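PDB 3R6O: 2-hydroxyhepta-2,4-diene-1, 7-dioateisomerase from Mycobacterium abscessus, which probably isomerises 2-hydroxyhepta-2,4-diene-1,7-dioate, as a magnesium-binding member of the fumarylacetoacetate hydrolase (FAH) family. Local coordinates for residues A[156-161]-A[189-194]. Numbering follows the deposited sequence.
Sequences DYEIEI and DITARD. With MG (magnesium ion), chain B.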
ATOM      1  N   ASP A 156      -2.570 -12.396 -16.495  1.00 21.41           N
ATOM      2  CA  ASP A 156      -3.094 -13.579 -15.837  1.00 21.28           C
ATOM      3  C   ASP A 156      -4.176 -13.255 -14.785  1.00 20.61           C
ATOM      4  O   ASP A 156      -4.212 -12.163 -14.219  1.00 20.16           O
ATOM      5  CB  ASP A 156      -1.952 -14.370 -15.196  1.00 21.48           C
ATOM      6  CG  ASP A 156      -2.125 -15.861 -15.343  1.00 22.06           C
ATOM      7  OD1 ASP A 156      -3.224 -16.298 -15.723  1.00 22.17           O
ATOM      8  OD2 ASP A 156      -1.137 -16.605 -15.077  1.00 22.57           O
ATOM      9  N   TYR A 157      -4.997 -14.260 -14.520  1.00 20.72           N
ATOM     10  CA  TYR A 157      -6.061 -14.282 -13.515  1.00 20.34           C
ATOM     11  C   TYR A 157      -5.663 -15.187 -12.341  1.00 20.26           C
ATOM     12  O   TYR A 157      -4.921 -16.164 -12.505  1.00 20.72           O
ATOM     13  CB  TYR A 157      -7.377 -14.790 -14.159  1.00 20.79           C
ATOM     14  CG  TYR A 157      -7.154 -16.121 -14.852  1.00 21.50           C
ATOM     15  CD1 TYR A 157      -7.274 -17.319 -14.150  1.00 21.77           C
ATOM     16  CD2 TYR A 157      -6.709 -16.171 -16.175  1.00 22.03           C
ATOM     17  CE1 TYR A 157      -6.998 -18.565 -14.779  1.00 22.63           C
ATOM     18  CE2 TYR A 157      -6.428 -17.400 -16.821  1.00 22.85           C
ATOM     19  CZ  TYR A 157      -6.559 -18.598 -16.106  1.00 23.16           C
ATOM     20  OH  TYR A 157      -6.306 -19.827 -16.735  1.00 24.17           O
ATOM     21  N   GLU A 158      -6.152 -14.836 -11.149  1.00 19.82           N
ATOM     22  CA  GLU A 158      -5.892 -15.595  -9.940  1.00 19.81           C
ATOM     23  C   GLU A 158      -7.050 -15.389  -8.975  1.00 19.63           C
ATOM     24  O   GLU A 158      -7.047 -14.393  -8.258  1.00 19.18           O
ATOM     25  CB  GLU A 158      -4.647 -15.085  -9.266  1.00 19.51           C
ATOM     26  CG  GLU A 158      -3.412 -15.094 -10.112  1.00 19.80           C
ATOM     27  CD  GLU A 158      -2.181 -14.686  -9.330  1.00 19.68           C
ATOM     28  OE1 GLU A 158      -2.189 -13.653  -8.693  1.00 26.00           O
ATOM     29  OE2 GLU A 158      -1.176 -15.419  -9.346  1.00 21.89           O
ATOM     30  N   ILE A 159      -8.006 -16.302  -8.968  1.00 20.10           N
ATOM     31  CA  ILE A 159      -9.126 -16.244  -8.013  1.00 20.16           C
ATOM     32  C   ILE A 159      -8.638 -16.507  -6.596  1.00 20.04           C
ATOM     33  O   ILE A 159      -7.890 -17.427  -6.345  1.00 20.33           O
ATOM     34  CB  ILE A 159     -10.279 -17.195  -8.398  1.00 20.92           C
ATOM     35  CG1 ILE A 159     -11.542 -16.860  -7.589  1.00 21.11           C
ATOM     36  CG2 ILE A 159      -9.881 -18.729  -8.279  1.00 21.58           C
ATOM     37  CD1 ILE A 159     -12.788 -17.740  -8.029  1.00 22.05           C
ATOM     38  N   GLU A 160      -9.034 -15.644  -5.674  1.00 19.74           N
ATOM     39  CA  GLU A 160      -8.612 -15.785  -4.283  1.00 19.69           C
ATOM     40  C   GLU A 160      -9.745 -15.386  -3.357  1.00 19.87           C
ATOM     41  O   GLU A 160     -10.608 -14.585  -3.712  1.00 19.87           O
ATOM     42  CB  GLU A 160      -7.370 -14.905  -4.028  1.00 19.13           C
ATOM     43  CG  GLU A 160      -6.322 -15.021  -5.119  1.00 19.06           C
ATOM     44  CD  GLU A 160      -4.920 -14.627  -4.749  1.00 18.85           C
ATOM     45  OE1 GLU A 160      -4.591 -14.360  -3.570  1.00 18.76           O
ATOM     46  OE2 GLU A 160      -4.118 -14.585  -5.685  1.00 18.90           O
ATOM     47  N   ILE A 161      -9.697 -15.920  -2.149  1.00 20.16           N
ATOM     48  CA  ILE A 161     -10.543 -15.462  -1.096  1.00 20.40           C
ATOM     49  C   ILE A 161      -9.744 -14.391  -0.273  1.00 19.89           C
ATOM     50  O   ILE A 161      -8.595 -14.638   0.173  1.00 19.70           O
ATOM     51  CB  ILE A 161     -11.036 -16.641  -0.199  1.00 21.20           C
ATOM     52  CG1 ILE A 161     -11.715 -17.762  -1.016  1.00 21.87           C
ATOM     53  CG2 ILE A 161     -12.005 -16.121   0.879  1.00 21.62           C
ATOM     54  CD1 ILE A 161     -12.833 -17.315  -1.986  1.00 22.01           C
ATOM     55  N   ASP A 189      -6.280 -11.661  -7.900  1.00 18.45           N
ATOM     56  CA  ASP A 189      -4.978 -11.013  -7.969  1.00 18.31           C
ATOM     57  C   ASP A 189      -4.515 -11.027  -9.437  1.00 18.58           C
ATOM     58  O   ASP A 189      -3.730 -11.875  -9.829  1.00 18.82           O
ATOM     59  CB  ASP A 189      -3.966 -11.733  -7.057  1.00 18.30           C
ATOM     60  CG  ASP A 189      -2.635 -11.054  -7.026  1.00 18.30           C
ATOM     61  OD1 ASP A 189      -2.502  -9.974  -7.647  1.00 18.30           O
ATOM     62  OD2 ASP A 189      -1.687 -11.573  -6.413  1.00 18.46           O
ATOM     63  N   ILE A 190      -5.062 -10.118 -10.245  1.00 18.69           N
ATOM     64  CA  ILE A 190      -4.678  -9.968 -11.651  1.00 19.06           C
ATOM     65  C   ILE A 190      -3.230  -9.516 -11.706  1.00 19.15           C
ATOM     66  O   ILE A 190      -2.847  -8.551 -11.021  1.00 19.00           O
ATOM     67  CB  ILE A 190      -5.498  -8.871 -12.394  1.00 19.30           C
ATOM     68  CG1 ILE A 190      -7.023  -9.128 -12.342  1.00 19.41           C
ATOM     69  CG2 ILE A 190      -4.957  -8.660 -13.893  1.00 19.83           C
ATOM     70  CD1 ILE A 190      -7.558 -10.319 -13.126  1.00 19.72           C
ATOM     71  N   THR A 191      -2.474 -10.139 -12.596  1.00 19.56           N
ATOM     72  CA  THR A 191      -1.021  -9.988 -12.663  1.00 19.87           C
ATOM     73  C   THR A 191      -0.570 -10.007 -14.134  1.00 20.55           C
ATOM     74  O   THR A 191      -0.989 -10.863 -14.903  1.00 20.83           O
ATOM     75  CB  THR A 191      -0.322 -11.126 -11.906  1.00 19.92           C
ATOM     76  OG1 THR A 191      -0.761 -11.121 -10.547  1.00 19.39           O
ATOM     77  CG2 THR A 191       1.218 -10.934 -11.928  1.00 20.44           C
ATOM     78  N   ALA A 192       0.239  -9.029 -14.514  1.00 20.92           N
ATOM     79  CA  ALA A 192       0.807  -8.917 -15.833  1.00 21.73           C
ATOM     80  C   ALA A 192       2.176  -9.566 -15.696  1.00 22.25           C
ATOM     81  O   ALA A 192       3.101  -8.948 -15.181  1.00 22.44           O
ATOM     82  CB  ALA A 192       0.935  -7.444 -16.236  1.00 22.04           C
ATOM     83  N   ARG A 193       2.293 -10.820 -16.126  1.00 22.64           N
ATOM     84  CA  ARG A 193       3.446 -11.638 -15.739  1.00 23.20           C
ATOM     85  C   ARG A 193       4.723 -11.210 -16.446  1.00 24.24           C
ATOM     86  O   ARG A 193       5.830 -11.404 -15.910  1.00 24.76           O
ATOM     87  CB  ARG A 193       3.166 -13.124 -15.992  1.00 23.53           C
ATOM     88  CG  ARG A 193       2.064 -13.611 -15.132  1.00 24.12           C
ATOM     89  CD  ARG A 193       2.305 -14.963 -14.524  1.00 24.75           C
ATOM     90  NE  ARG A 193       1.073 -15.454 -13.919  1.00 23.47           N
ATOM     91  CZ  ARG A 193       0.675 -15.248 -12.662  1.00 25.37           C
ATOM     92  NH1 ARG A 193       1.422 -14.555 -11.804  1.00 24.04           N
ATOM     93  NH2 ARG A 193      -0.474 -15.779 -12.244  1.00 25.63           N
ATOM     94  N   ASP A 194       4.565 -10.650 -17.645  1.00 24.70           N
ATOM     95  CA  ASP A 194       5.692 -10.147 -18.438  1.00 25.86           C
ATOM     96  C   ASP A 194       6.228  -8.839 -17.867  1.00 25.80           C
ATOM     97  O   ASP A 194       7.422  -8.608 -17.873  1.00 26.70           O
ATOM     98  CB  ASP A 194       5.343 -10.011 -19.914  1.00 26.53           C
ATOM     99  CG  ASP A 194       4.053  -9.203 -20.205  1.00 25.82           C
ATOM    100  OD1 ASP A 194       3.179  -8.957 -19.344  1.00 24.76           O
ATOM    101  OD2 ASP A 194       3.886  -8.895 -21.401  1.00 26.53           O
TER
HETATM  102 MG    MG B 400      -1.843 -14.050  -5.547  1.00 38.35          MG
HETATM  103  O   HOH W   1       1.958 -14.106  -8.781  1.00 27.15           O
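The acidic magnesium site of this FAH-family fold is built where two adjacent antiparallel strands, 155-165 and 181-192, bring E158 and E160 alongside D189. E160 binds the magnesium ion through OE2 at 2.3 Å, its OE1 accepting from the backbone N of G283, and D189 OD2 reaches the same ion at 2.6 Å. With its CG anti to the backbone N (chi1 -176°), D189 sends its carboxylate to the metal, while K134 and K214 form salt bridges with OD1 and OD2 respectively. E158, a magnesium ligand in this protein although not bound to the ion here, lies beside D189 and points the same way.

Backbone hydrogen bonds hold the two segments together at two places. D156 and T191 form an antiparallel hydrogen-bonded pair, the N of D156 meeting the O of T191 at 2.7 Å, and further along D189 N donates to E158 O. T191 OG1, also bonded to K214, donates to D189 O.

R193, in the first turn of helix 193-196, links D156 and E158. Bent at chi2 (-138°), it turns its guanidinium edge to both carboxylates in a salt-bridge network. R193 NH2 points almost straight at E158 OE2 (3.0 Å), which it meets from above the carboxylate plane. R193 NE, at 2.7 Å, donates to the anti lone pair of D156 OD2, and R193 NH2 reaches the same oxygen at 3.0 Å from above the carboxylate plane.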